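PDB 5EWP: ARO (armadillo repeats only protein) from Plasmodium falciparum Santa Lucia, which probably serves as an armadillo-repeat scaffold that binds partner proteins during the movement of rhoptries to the parasite's apical pole and their attachment there. Local coordinates for residues N93-H98 and L130-S135; A147-C152 and I198-D203; Y162-L167 and I212-E217. One frame throughout, in Å; residues are numbered along the deposited sequence.

Contact 1 (N93-H98 and L130-S135); sequences NLLKSH and LPYLIS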
ATOM      1  N   ASN A  93     -11.506  -0.434   7.680  1.00 13.29           N
ATOM      2  CA  ASN A  93     -11.841  -0.912   9.014  1.00 17.07           C
ATOM      3  C   ASN A  93     -10.860  -1.989   9.485  1.00 21.26           C
ATOM      4  O   ASN A  93     -10.485  -2.038  10.661  1.00 17.86           O
ATOM      5  CB  ASN A  93     -13.261  -1.460   9.030  1.00 21.74           C
ATOM      6  CG  ASN A  93     -13.753  -1.727  10.419  1.00 39.31           C
ATOM      7  OD1 ASN A  93     -13.645  -0.870  11.297  1.00 45.72           O
ATOM      8  ND2 ASN A  93     -14.297  -2.917  10.639  1.00 41.32           N
ATOM      9  N   LEU A  94     -10.434  -2.855   8.570  1.00 17.30           N
ATOM     10  CA  LEU A  94      -9.465  -3.902   8.935  1.00 17.87           C
ATOM     11  C   LEU A  94      -8.099  -3.286   9.285  1.00 18.33           C
ATOM     12  O   LEU A  94      -7.352  -3.816  10.096  1.00 15.16           O
ATOM     13  CB  LEU A  94      -9.325  -4.912   7.796  1.00 16.27           C
ATOM     14  CG  LEU A  94     -10.462  -5.900   7.525  1.00 22.12           C
ATOM     15  CD1 LEU A  94     -10.060  -6.871   6.415  1.00 23.06           C
ATOM     16  CD2 LEU A  94     -10.769  -6.668   8.769  1.00 27.55           C
ATOM     17  N   LEU A  95      -7.784  -2.143   8.692  1.00 17.57           N
ATOM     18  CA  LEU A  95      -6.532  -1.457   8.998  1.00 17.38           C
ATOM     19  C   LEU A  95      -6.462  -1.032  10.466  1.00 18.40           C
ATOM     20  O   LEU A  95      -5.381  -0.798  10.999  1.00 19.92           O
ATOM     21  CB  LEU A  95      -6.361  -0.227   8.094  1.00 15.93           C
ATOM     22  CG  LEU A  95      -6.165  -0.532   6.609  1.00 11.57           C
ATOM     23  CD1 LEU A  95      -6.106   0.776   5.807  1.00 13.64           C
ATOM     24  CD2 LEU A  95      -4.892  -1.339   6.387  1.00 16.40           C
ATOM     25  N   LYS A  96      -7.617  -0.925  11.109  1.00 15.08           N
ATOM     26  CA  LYS A  96      -7.684  -0.528  12.521  1.00 20.65           C
ATOM     27  C   LYS A  96      -7.436  -1.695  13.468  1.00 20.12           C
ATOM     28  O   LYS A  96      -7.362  -1.512  14.697  1.00 20.86           O
ATOM     29  CB  LYS A  96      -9.047   0.080  12.826  1.00 24.57           C
ATOM     30  CG  LYS A  96      -9.384   1.299  11.981  1.00 32.93           C
ATOM     31  CD  LYS A  96     -10.849   1.660  12.134  1.00 36.16           C
ATOM     32  CE  LYS A  96     -11.236   2.804  11.201  1.00 47.18           C
ATOM     33  NZ  LYS A  96     -12.708   3.007  11.172  1.00 54.93           N
ATOM     34  N   SER A  97      -7.320  -2.896  12.906  1.00 18.17           N
ATOM     35  CA  SER A  97      -7.205  -4.115  13.721  1.00 18.98           C
ATOM     36  C   SER A  97      -5.833  -4.265  14.384  1.00 20.49           C
ATOM     37  O   SER A  97      -4.827  -3.803  13.868  1.00 22.06           O
ATOM     38  CB  SER A  97      -7.499  -5.360  12.861  1.00 14.81           C
ATOM     39  OG  SER A  97      -7.308  -6.558  13.604  1.00 20.76           O
ATOM     40  N   HIS A  98      -5.803  -4.886  15.557  1.00 16.51           N
ATOM     41  CA  HIS A  98      -4.532  -5.264  16.182  1.00 22.92           C
ATOM     42  C   HIS A  98      -4.101  -6.681  15.792  1.00 23.85           C
ATOM     43  O   HIS A  98      -3.134  -7.238  16.344  1.00 21.84           O
ATOM     44  CB  HIS A  98      -4.614  -5.084  17.696  1.00 28.27           C
ATOM     45  CG  HIS A  98      -4.467  -3.653  18.115  1.00 34.42           C
ATOM     46  ND1 HIS A  98      -4.201  -3.273  19.415  1.00 35.46           N
ATOM     47  CD2 HIS A  98      -4.533  -2.505  17.397  1.00 34.80           C
ATOM     48  CE1 HIS A  98      -4.113  -1.957  19.478  1.00 32.48           C
ATOM     49  NE2 HIS A  98      -4.312  -1.466  18.267  1.00 36.42           N
ATOM     50  N   LEU A 130      -5.598   7.309   4.167  1.00 15.80           N
ATOM     51  CA  LEU A 130      -4.225   7.818   4.199  1.00 19.46           C
ATOM     52  C   LEU A 130      -3.501   7.720   5.555  1.00 14.88           C
ATOM     53  O   LEU A 130      -2.353   7.283   5.587  1.00 17.19           O
ATOM     54  CB  LEU A 130      -4.175   9.274   3.712  1.00 19.24           C
ATOM     55  CG  LEU A 130      -4.065   9.542   2.213  1.00 21.06           C
ATOM     56  CD1 LEU A 130      -3.786  11.036   1.979  1.00 19.88           C
ATOM     57  CD2 LEU A 130      -3.001   8.676   1.533  1.00 14.45           C
ATOM     58  N   PRO A 131      -4.151   8.121   6.668  1.00 17.26           N
ATOM     59  CA  PRO A 131      -3.401   8.042   7.935  1.00 20.11           C
ATOM     60  C   PRO A 131      -2.915   6.624   8.248  1.00 17.74           C
ATOM     61  O   PRO A 131      -1.804   6.451   8.773  1.00 19.13           O
ATOM     62  CB  PRO A 131      -4.423   8.495   8.984  1.00 19.48           C
ATOM     63  CG  PRO A 131      -5.379   9.343   8.246  1.00 25.60           C
ATOM     64  CD  PRO A 131      -5.476   8.743   6.856  1.00 24.63           C
ATOM     65  N   TYR A 132      -3.731   5.626   7.918  1.00 16.98           N
ATOM     66  CA  TYR A 132      -3.370   4.231   8.182  1.00 14.86           C
ATOM     67  C   TYR A 132      -2.246   3.794   7.256  1.00 18.53           C
ATOM     68  O   TYR A 132      -1.309   3.124   7.672  1.00 18.89           O
ATOM     69  CB  TYR A 132      -4.581   3.315   8.008  1.00 15.12           C
ATOM     70  CG  TYR A 132      -5.707   3.683   8.930  1.00 22.95           C
ATOM     71  CD1 TYR A 132      -5.681   3.313  10.266  1.00 24.70           C
ATOM     72  CD2 TYR A 132      -6.779   4.451   8.477  1.00 20.17           C
ATOM     73  CE1 TYR A 132      -6.705   3.670  11.125  1.00 31.30           C
ATOM     74  CE2 TYR A 132      -7.808   4.812   9.331  1.00 25.98           C
ATOM     75  CZ  TYR A 132      -7.764   4.413  10.657  1.00 36.39           C
ATOM     76  OH  TYR A 132      -8.776   4.764  11.516  1.00 40.04           O
ATOM     77  N   LEU A 133      -2.337   4.183   5.988  1.00 16.37           N
ATOM     78  CA  LEU A 133      -1.309   3.803   5.033  1.00 14.25           C
ATOM     79  C   LEU A 133       0.016   4.493   5.350  1.00 17.23           C
ATOM     80  O   LEU A 133       1.087   3.907   5.174  1.00 18.14           O
ATOM     81  CB  LEU A 133      -1.764   4.130   3.620  1.00 11.29           C
ATOM     82  CG  LEU A 133      -2.989   3.354   3.125  1.00 13.17           C
ATOM     83  CD1 LEU A 133      -3.478   3.971   1.829  1.00 18.96           C
ATOM     84  CD2 LEU A 133      -2.660   1.888   2.929  1.00 19.70           C
ATOM     85  N   ILE A 134      -0.051   5.746   5.808  1.00 14.33           N
ATOM     86  CA  ILE A 134       1.160   6.464   6.181  1.00 15.62           C
ATOM     87  C   ILE A 134       1.805   5.825   7.403  1.00 20.74           C
ATOM     88  O   ILE A 134       3.027   5.659   7.464  1.00 19.05           O
ATOM     89  CB  ILE A 134       0.872   7.958   6.457  1.00 17.43           C
ATOM     90  CG1 ILE A 134       0.561   8.666   5.141  1.00 16.30           C
ATOM     91  CG2 ILE A 134       2.070   8.630   7.123  1.00 18.50           C
ATOM     92  CD1 ILE A 134       0.002  10.086   5.304  1.00 20.55           C
ATOM     93  N   SER A 135       0.975   5.442   8.369  1.00 18.91           N
ATOM     94  CA  SER A 135       1.473   4.741   9.543  1.00 22.35           C
ATOM     95  C   SER A 135       2.171   3.439   9.126  1.00 22.82           C
ATOM     96  O   SER A 135       3.211   3.063   9.687  1.00 20.64           O
ATOM     97  CB  SER A 135       0.318   4.463  10.514  1.00 26.94           C
ATOM     98  OG  SER A 135       0.790   3.957  11.746  1.00 34.96           O
TER
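The phenol ring of Tyr-132 is the flat group of this contact, and both Leu-95 and Lys-96 approach it from the same side of its plane. Each comes in at a slant, neither squarely over the face nor at the edge. Leu-95 takes the root of the side chain. Its CD1 rests on Tyr-132 CB at 3.7 Å, and its CB lies 4.1 Å from Tyr-132 CG. Lys-96 takes the outer half, where its CG is 3.7 Å from Tyr-132 CE1 and its CE is 3.2 Å from Tyr-132 OH.

Tyr-132 reaches this place because CG stands anti to the carbonyl carbon (chi1 -59°), which carries the ring out from helix 130-136 to Leu-95 and Lys-96. The lysine chain, fully extended beyond CG, then runs across the phenol end, so that its methylenes meet the ring and hydroxyl. No hydrogen bond joins the two segments, and the contact probably rests on van der Waals packing and the exclusion of water.

The residue types suit a site near the surface. Leucine is branched and apolar, and it also touches Ala-106 and Leu-110, so it links the tyrosine to helix 100-113. Tyrosine offers carbon to its neighbours and a hydroxyl at its far end, while lysine adds an apolar stem and a charged head suited to solvent. Leu-130, which points away from 93-98, packs on Cys-152 of helix 142-156, as does Leu-133, while Tyr-132 reaches back to helix 87-95 and the residue after it. Short helices laid against one another in succession are characteristic of an armadillo-repeat solenoid, and here two of them meet at its surface.

Contact 2 (A147-C152 and I198-D203); sequences ACAQTC and IYHLED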
ATOM      1  N   ALA A 147       4.333  -1.407  -0.071  1.00 17.73           N
ATOM      2  CA  ALA A 147       2.947  -1.445  -0.532  1.00 15.59           C
ATOM      3  C   ALA A 147       2.177  -0.222  -0.042  1.00 18.24           C
ATOM      4  O   ALA A 147       1.377   0.359  -0.786  1.00 17.15           O
ATOM      5  CB  ALA A 147       2.255  -2.729  -0.073  1.00 17.12           C
ATOM      6  N   CYS A 148       2.401   0.162   1.211  1.00 19.85           N
ATOM      7  CA  CYS A 148       1.736   1.342   1.747  1.00 15.55           C
ATOM      8  C   CYS A 148       2.183   2.605   1.006  1.00 13.30           C
ATOM      9  O   CYS A 148       1.357   3.441   0.644  1.00 17.33           O
ATOM     10  CB  CYS A 148       2.016   1.485   3.235  1.00 19.04           C
ATOM     11  SG  CYS A 148       1.078   0.296   4.248  1.00 17.73           S
ATOM     12  N   ALA A 149       3.482   2.710   0.745  1.00 14.25           N
ATOM     13  CA  ALA A 149       4.027   3.864   0.028  1.00 17.69           C
ATOM     14  C   ALA A 149       3.450   3.960  -1.382  1.00 17.74           C
ATOM     15  O   ALA A 149       3.074   5.048  -1.826  1.00 14.02           O
ATOM     16  CB  ALA A 149       5.550   3.797  -0.023  1.00 18.04           C
ATOM     17  N   GLN A 150       3.373   2.825  -2.073  1.00 15.75           N
ATOM     18  CA  GLN A 150       2.823   2.789  -3.436  1.00 18.43           C
ATOM     19  C   GLN A 150       1.359   3.210  -3.449  1.00 16.78           C
ATOM     20  O   GLN A 150       0.936   3.942  -4.324  1.00 17.00           O
ATOM     21  CB  GLN A 150       2.960   1.395  -4.049  1.00 18.73           C
ATOM     22  CG  GLN A 150       2.491   1.310  -5.511  1.00 22.40           C
ATOM     23  CD  GLN A 150       3.397   2.074  -6.462  1.00 24.36           C
ATOM     24  OE1 GLN A 150       2.953   2.967  -7.205  1.00 30.74           O
ATOM     25  NE2 GLN A 150       4.673   1.722  -6.454  1.00 25.00           N
ATOM     26  N   THR A 151       0.582   2.717  -2.493  1.00 14.74           N
ATOM     27  CA  THR A 151      -0.839   3.050  -2.433  1.00 14.33           C
ATOM     28  C   THR A 151      -1.039   4.534  -2.148  1.00 14.60           C
ATOM     29  O   THR A 151      -1.878   5.193  -2.770  1.00 13.93           O
ATOM     30  CB  THR A 151      -1.549   2.191  -1.367  1.00 17.44           C
ATOM     31  OG1 THR A 151      -1.221   0.829  -1.628  1.00 14.96           O
ATOM     32  CG2 THR A 151      -3.062   2.339  -1.471  1.00 14.78           C
ATOM     33  N   CYS A 152      -0.261   5.061  -1.210  1.00 12.46           N
ATOM     34  CA  CYS A 152      -0.277   6.510  -0.956  1.00 15.42           C
ATOM     35  C   CYS A 152      -0.018   7.297  -2.223  1.00 17.25           C
ATOM     36  O   CYS A 152      -0.709   8.276  -2.506  1.00 14.36           O
ATOM     37  CB  CYS A 152       0.761   6.905   0.078  1.00 15.91           C
ATOM     38  SG  CYS A 152       0.293   6.403   1.746  1.00 18.38           S
ATOM     39  N   ILE A 198      12.137   7.330  -4.299  1.00 22.58           N
ATOM     40  CA  ILE A 198      12.618   8.451  -5.101  1.00 21.15           C
ATOM     41  C   ILE A 198      11.531   8.857  -6.090  1.00 23.31           C
ATOM     42  O   ILE A 198      11.175  10.028  -6.204  1.00 24.07           O
ATOM     43  CB  ILE A 198      13.891   8.105  -5.879  1.00 25.28           C
ATOM     44  CG1 ILE A 198      15.064   7.909  -4.921  1.00 28.24           C
ATOM     45  CG2 ILE A 198      14.227   9.221  -6.880  1.00 28.28           C
ATOM     46  CD1 ILE A 198      16.301   7.354  -5.596  1.00 27.85           C
ATOM     47  N   TYR A 199      10.990   7.868  -6.786  1.00 22.74           N
ATOM     48  CA  TYR A 199       9.940   8.132  -7.768  1.00 26.77           C
ATOM     49  C   TYR A 199       8.674   8.675  -7.115  1.00 22.97           C
ATOM     50  O   TYR A 199       7.979   9.509  -7.689  1.00 22.51           O
ATOM     51  CB  TYR A 199       9.638   6.867  -8.561  1.00 22.25           C
ATOM     52  CG  TYR A 199      10.805   6.374  -9.383  1.00 26.28           C
ATOM     53  CD1 TYR A 199      11.715   7.263  -9.959  1.00 37.12           C
ATOM     54  CD2 TYR A 199      10.999   5.014  -9.586  1.00 26.42           C
ATOM     55  CE1 TYR A 199      12.787   6.796 -10.717  1.00 38.25           C
ATOM     56  CE2 TYR A 199      12.059   4.544 -10.335  1.00 32.49           C
ATOM     57  CZ  TYR A 199      12.947   5.427 -10.895  1.00 37.10           C
ATOM     58  OH  TYR A 199      13.992   4.915 -11.630  1.00 38.74           O
ATOM     59  N   HIS A 200       8.353   8.188  -5.919  1.00 18.47           N
ATOM     60  CA  HIS A 200       7.188   8.706  -5.216  1.00 16.62           C
ATOM     61  C   HIS A 200       7.358  10.194  -4.888  1.00 18.43           C
ATOM     62  O   HIS A 200       6.426  10.981  -5.034  1.00 19.00           O
ATOM     63  CB  HIS A 200       6.927   7.910  -3.925  1.00 19.53           C
ATOM     64  CG  HIS A 200       6.612   6.461  -4.149  1.00 16.13           C
ATOM     65  ND1 HIS A 200       6.068   5.983  -5.325  1.00 21.02           N
ATOM     66  CD2 HIS A 200       6.774   5.379  -3.343  1.00 19.67           C
ATOM     67  CE1 HIS A 200       5.898   4.674  -5.228  1.00 19.54           C
ATOM     68  NE2 HIS A 200       6.324   4.283  -4.038  1.00 18.69           N
ATOM     69  N   LEU A 201       8.548  10.568  -4.421  1.00 20.42           N
ATOM     70  CA  LEU A 201       8.825  11.953  -4.076  1.00 22.27           C
ATOM     71  C   LEU A 201       8.735  12.866  -5.299  1.00 22.58           C
ATOM     72  O   LEU A 201       8.171  13.954  -5.223  1.00 23.41           O
ATOM     73  CB  LEU A 201      10.202  12.065  -3.419  1.00 23.39           C
ATOM     74  CG  LEU A 201      10.250  11.483  -2.003  1.00 23.74           C
ATOM     75  CD1 LEU A 201      11.697  11.305  -1.532  1.00 24.59           C
ATOM     76  CD2 LEU A 201       9.458  12.363  -1.036  1.00 25.56           C
ATOM     77  N   GLU A 202       9.264  12.407  -6.428  1.00 24.21           N
ATOM     78  CA  GLU A 202       9.129  13.154  -7.669  1.00 23.35           C
ATOM     79  C   GLU A 202       7.657  13.346  -8.032  1.00 26.43           C
ATOM     80  O   GLU A 202       7.248  14.447  -8.421  1.00 23.11           O
ATOM     81  CB  GLU A 202       9.868  12.446  -8.808  1.00 25.80           C
ATOM     82  CG  GLU A 202      11.382  12.505  -8.691  1.00 37.28           C
ATOM     83  CD  GLU A 202      12.086  11.890  -9.889  1.00 51.46           C
ATOM     84  OE1 GLU A 202      11.551  10.913 -10.456  1.00 51.99           O
ATOM     85  OE2 GLU A 202      13.175  12.383 -10.260  1.00 52.37           O
ATOM     86  N   ASP A 203       6.863  12.283  -7.895  1.00 21.20           N
ATOM     87  CA  ASP A 203       5.444  12.349  -8.234  1.00 23.54           C
ATOM     88  C   ASP A 203       4.670  13.284  -7.320  1.00 26.13           C
ATOM     89  O   ASP A 203       3.649  13.853  -7.715  1.00 25.85           O
ATOM     90  CB  ASP A 203       4.827  10.945  -8.209  1.00 24.83           C
ATOM     91  CG  ASP A 203       5.312  10.088  -9.368  1.00 28.81           C
ATOM     92  OD1 ASP A 203       5.981  10.646 -10.271  1.00 29.90           O
ATOM     93  OD2 ASP A 203       5.022   8.877  -9.397  1.00 22.91           O
TER
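This is a buried helix-to-helix contact in the middle of the solenoid, where the imidazole of His-200 is set between helices 142-156 and 192-205. His-200 points from the second helix at the backbone of the first, and the closest CA atoms, those of Gln-150 and His-200, are still 7.6 Å apart. A small residue opposite lets the ring come in: Ala-149 CB lies 3.9 Å from His-200 CD2. The carbonyl oxygen of Ala-149 sits above one face of the imidazole, displaced toward its rim, and His-200 NE2 is 3.8 Å from the backbone N of Gln-150. Histidine suits the place because its flat ring of carbon and nitrogen can lie against a methyl group while meeting polar backbone atoms.

Gln-150 has its CB pointing away from the partner helix, yet the chain bends at chi2 (68°) and swings the amide back to the edge of the ring, with Gln-150 CD 3.8 Å from His-200 CE1. The imidazole is thus held by packing on Ala-149 and by polar groups at its face and edge.

Behind this interface, Thr-151 OG1 donates to Ala-147 O at 2.8 Å. That oxygen also accepts the helical bond from Thr-151 N, the two donors arriving from opposite faces of the carbonyl plane. Asp-203 also ties the two long helices together by a salt bridge to Arg-153. Leu-175 of helix 171-177 touches both Ala-149 and His-200. Helices packed in succession, with a further one against both, are what an armadillo-type alpha-solenoid is built from.

Contact 3 (Y162-L167 and I212-E217); sequences YKKEFL and IPEFLE
Lys-163 and Phe-215 form the tight half of this contact, whereas Lys-164 and Glu-214 make its looser, exposed flank. The lysine stem crosses the phenyl ring at about a right angle, with CB and CD on the same side of the ring plane. Lys-163 CD is 3.5 Å from Phe-215 CE2, and Lys-163 CB is 3.6 Å from Phe-215 CZ. With CG anti to the carbonyl carbon (chi1 -70°) and the rest of the chain extended, Lys-163 runs past the ring instead of ending on it. Its NZ goes on to hydrogen-bond the carbonyl oxygens of Asp-203, Phe-204 and Leu-206, where helix 192-205 runs out. Lysine suits this place by supplying methylenes for the aromatic ring and an ammonium for that cluster of carbonyls, which would probably favour its charge. Phe-204 also meets the Phe-215 ring, their planes at about 45°.

On the exposed flank the fit slackens. Lys-164 CG approaches Phe-215 CZ no closer than 4.2 Å. Glu-214, extended from a CG anti to the backbone N, brings its carboxylate to the lysine stem, Glu-214 OE1 lying 3.7 Å from Lys-164 CE. The ammonium itself stays beyond salt-bridge range, with Lys-164 NZ 4.5 Å from Glu-214 OE1, so the attraction is probably weak.

The short helical segments 162-167 and 213-217 run in nearly the same direction, 23° apart, with axes 11.5 Å from each other at closest approach. Near-parallel helices stacked in this way are characteristic of an armadillo-type alpha-solenoid.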
ATOM      1  N   TYR A 162      -5.082  16.083  -2.238  1.00 19.00           N
ATOM      2  CA  TYR A 162      -4.665  14.800  -1.646  1.00 19.83           C
ATOM      3  C   TYR A 162      -3.207  14.898  -1.197  1.00 22.32           C
ATOM      4  O   TYR A 162      -2.835  14.393  -0.130  1.00 19.56           O
ATOM      5  CB  TYR A 162      -4.833  13.639  -2.625  1.00 16.15           C
ATOM      6  CG  TYR A 162      -6.249  13.380  -3.091  1.00 14.75           C
ATOM      7  CD1 TYR A 162      -7.334  14.090  -2.573  1.00 19.08           C
ATOM      8  CD2 TYR A 162      -6.500  12.407  -4.053  1.00 16.44           C
ATOM      9  CE1 TYR A 162      -8.648  13.843  -3.032  1.00 19.57           C
ATOM     10  CE2 TYR A 162      -7.790  12.149  -4.509  1.00 16.20           C
ATOM     11  CZ  TYR A 162      -8.853  12.863  -3.995  1.00 20.09           C
ATOM     12  OH  TYR A 162     -10.115  12.581  -4.474  1.00 19.78           O
ATOM     13  N   LYS A 163      -2.388  15.556  -2.016  1.00 17.28           N
ATOM     14  CA  LYS A 163      -0.986  15.802  -1.673  1.00 22.05           C
ATOM     15  C   LYS A 163      -0.869  16.668  -0.424  1.00 25.56           C
ATOM     16  O   LYS A 163      -0.021  16.414   0.433  1.00 24.04           O
ATOM     17  CB  LYS A 163      -0.243  16.457  -2.838  1.00 22.07           C
ATOM     18  CG  LYS A 163      -0.014  15.532  -4.025  1.00 20.54           C
ATOM     19  CD  LYS A 163       0.637  16.269  -5.173  1.00 22.12           C
ATOM     20  CE  LYS A 163       0.981  15.340  -6.321  1.00 20.30           C
ATOM     21  NZ  LYS A 163       1.657  16.122  -7.408  1.00 22.89           N
ATOM     22  N   LYS A 164      -1.689  17.714  -0.343  1.00 23.85           N
ATOM     23  CA  LYS A 164      -1.720  18.574   0.847  1.00 22.70           C
ATOM     24  C   LYS A 164      -2.033  17.787   2.112  1.00 26.18           C
ATOM     25  O   LYS A 164      -1.395  17.985   3.155  1.00 23.20           O
ATOM     26  CB  LYS A 164      -2.745  19.700   0.685  1.00 30.05           C
ATOM     27  CG  LYS A 164      -2.182  20.948   0.038  1.00 43.44           C
ATOM     28  CD  LYS A 164      -3.289  21.889  -0.414  1.00 50.93           C
ATOM     29  CE  LYS A 164      -2.714  23.108  -1.121  1.00 54.05           C
ATOM     30  NZ  LYS A 164      -3.732  24.178  -1.304  1.00 60.23           N
ATOM     31  N   GLU A 165      -3.027  16.905   2.021  1.00 23.91           N
ATOM     32  CA  GLU A 165      -3.430  16.087   3.154  1.00 23.57           C
ATOM     33  C   GLU A 165      -2.311  15.101   3.519  1.00 26.40           C
ATOM     34  O   GLU A 165      -1.983  14.926   4.702  1.00 20.96           O
ATOM     35  CB  GLU A 165      -4.743  15.363   2.836  1.00 25.34           C
ATOM     36  CG  GLU A 165      -5.214  14.346   3.877  1.00 22.72           C
ATOM     37  CD  GLU A 165      -5.800  14.970   5.145  1.00 34.35           C
ATOM     38  OE1 GLU A 165      -5.714  16.199   5.321  1.00 31.95           O
ATOM     39  OE2 GLU A 165      -6.360  14.213   5.969  1.00 31.98           O
ATOM     40  N   PHE A 166      -1.720  14.477   2.503  1.00 23.04           N
ATOM     41  CA  PHE A 166      -0.588  13.576   2.702  1.00 20.94           C
ATOM     42  C   PHE A 166       0.542  14.278   3.472  1.00 24.82           C
ATOM     43  O   PHE A 166       1.084  13.747   4.457  1.00 23.60           O
ATOM     44  CB  PHE A 166      -0.100  13.061   1.341  1.00 20.66           C
ATOM     45  CG  PHE A 166       1.066  12.096   1.417  1.00 14.43           C
ATOM     46  CD1 PHE A 166       0.876  10.775   1.826  1.00 17.37           C
ATOM     47  CD2 PHE A 166       2.337  12.498   1.046  1.00 17.21           C
ATOM     48  CE1 PHE A 166       1.951   9.886   1.878  1.00 16.49           C
ATOM     49  CE2 PHE A 166       3.411  11.620   1.083  1.00 19.26           C
ATOM     50  CZ  PHE A 166       3.218  10.307   1.506  1.00 19.73           C
ATOM     51  N   LEU A 167       0.863  15.498   3.053  1.00 21.32           N
ATOM     52  CA  LEU A 167       1.900  16.293   3.716  1.00 16.79           C
ATOM     53  C   LEU A 167       1.533  16.622   5.160  1.00 19.23           C
ATOM     54  O   LEU A 167       2.354  16.493   6.072  1.00 24.77           O
ATOM     55  CB  LEU A 167       2.146  17.570   2.909  1.00 18.30           C
ATOM     56  CG  LEU A 167       3.139  18.601   3.445  1.00 21.61           C
ATOM     57  CD1 LEU A 167       4.511  17.988   3.588  1.00 28.64           C
ATOM     58  CD2 LEU A 167       3.167  19.801   2.508  1.00 27.61           C
ATOM     59  N   ILE A 212       5.700  21.831  -8.547  1.00 30.77           N
ATOM     60  CA  ILE A 212       4.837  22.592  -7.648  1.00 33.10           C
ATOM     61  C   ILE A 212       5.663  23.163  -6.497  1.00 34.67           C
ATOM     62  O   ILE A 212       6.165  22.410  -5.667  1.00 28.56           O
ATOM     63  CB  ILE A 212       3.695  21.722  -7.095  1.00 30.40           C
ATOM     64  CG1 ILE A 212       2.985  21.002  -8.238  1.00 31.75           C
ATOM     65  CG2 ILE A 212       2.719  22.563  -6.274  1.00 28.49           C
ATOM     66  CD1 ILE A 212       2.357  21.954  -9.252  1.00 46.31           C
ATOM     67  N   PRO A 213       5.824  24.501  -6.461  1.00 37.39           N
ATOM     68  CA  PRO A 213       6.720  25.162  -5.502  1.00 35.22           C
ATOM     69  C   PRO A 213       6.485  24.772  -4.047  1.00 34.55           C
ATOM     70  O   PRO A 213       7.458  24.481  -3.352  1.00 31.31           O
ATOM     71  CB  PRO A 213       6.423  26.649  -5.718  1.00 38.99           C
ATOM     72  CG  PRO A 213       6.015  26.729  -7.154  1.00 38.50           C
ATOM     73  CD  PRO A 213       5.232  25.461  -7.411  1.00 44.38           C
ATOM     74  N   GLU A 214       5.231  24.774  -3.600  1.00 30.09           N
ATOM     75  CA  GLU A 214       4.891  24.364  -2.235  1.00 37.06           C
ATOM     76  C   GLU A 214       5.444  22.991  -1.868  1.00 31.15           C
ATOM     77  O   GLU A 214       5.951  22.786  -0.759  1.00 32.01           O
ATOM     78  CB  GLU A 214       3.376  24.345  -2.033  1.00 42.58           C
ATOM     79  CG  GLU A 214       2.968  24.038  -0.595  1.00 51.55           C
ATOM     80  CD  GLU A 214       1.462  23.969  -0.405  1.00 59.59           C
ATOM     81  OE1 GLU A 214       0.722  24.396  -1.322  1.00 54.96           O
ATOM     82  OE2 GLU A 214       1.020  23.480   0.661  1.00 61.47           O
ATOM     83  N   PHE A 215       5.301  22.047  -2.794  1.00 34.14           N
ATOM     84  CA  PHE A 215       5.667  20.654  -2.545  1.00 33.43           C
ATOM     85  C   PHE A 215       7.164  20.474  -2.743  1.00 31.99           C
ATOM     86  O   PHE A 215       7.792  19.652  -2.076  1.00 27.73           O
ATOM     87  CB  PHE A 215       4.869  19.708  -3.456  1.00 24.94           C
ATOM     88  CG  PHE A 215       3.379  19.784  -3.245  1.00 19.51           C
ATOM     89  CD1 PHE A 215       2.858  20.156  -2.014  1.00 28.23           C
ATOM     90  CD2 PHE A 215       2.506  19.483  -4.274  1.00 24.41           C
ATOM     91  CE1 PHE A 215       1.483  20.234  -1.815  1.00 28.94           C
ATOM     92  CE2 PHE A 215       1.138  19.567  -4.092  1.00 29.25           C
ATOM     93  CZ  PHE A 215       0.622  19.944  -2.864  1.00 27.56           C
ATOM     94  N   LEU A 216       7.743  21.264  -3.644  1.00 24.83           N
ATOM     95  CA  LEU A 216       9.198  21.298  -3.756  1.00 33.86           C
ATOM     96  C   LEU A 216       9.804  21.681  -2.409  1.00 32.89           C
ATOM     97  O   LEU A 216      10.735  21.036  -1.925  1.00 31.18           O
ATOM     98  CB  LEU A 216       9.653  22.282  -4.836  1.00 32.52           C
ATOM     99  CG  LEU A 216      11.177  22.335  -4.987  1.00 36.40           C
ATOM    100  CD1 LEU A 216      11.704  21.051  -5.622  1.00 32.62           C
ATOM    101  CD2 LEU A 216      11.590  23.552  -5.800  1.00 36.50           C
ATOM    102  N   GLU A 217       9.233  22.702  -1.779  1.00 36.14           N
ATOM    103  CA  GLU A 217       9.748  23.195  -0.508  1.00 40.52           C
ATOM    104  C   GLU A 217       9.521  22.178   0.602  1.00 38.94           C
ATOM    105  O   GLU A 217      10.350  22.030   1.503  1.00 34.78           O
ATOM    106  CB  GLU A 217       9.091  24.523  -0.137  1.00 45.55           C
TER

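Overall arrangement
The three contacts follow the solenoid toward its C-terminal part. Contact 1 closes before the other two open, while contacts 2 and 3 alternate along the chain and lie closest together, with centres about 13 Å apart. They are joined directly: the Lys-163 ammonium of contact 3 bonds the end of 198-203, and Cys-152 packs on Phe-166. The centre of contact 1 is about 17 Å from that of contact 2 and about 22 Å from that of contact 3. Leu-133 meets Cys-148, Thr-151 and Cys-152, and Ile-134 meets Phe-166, so helix 130-136 connects contact 1, which lies at the surface, to the more buried packing of contacts 2 and 3.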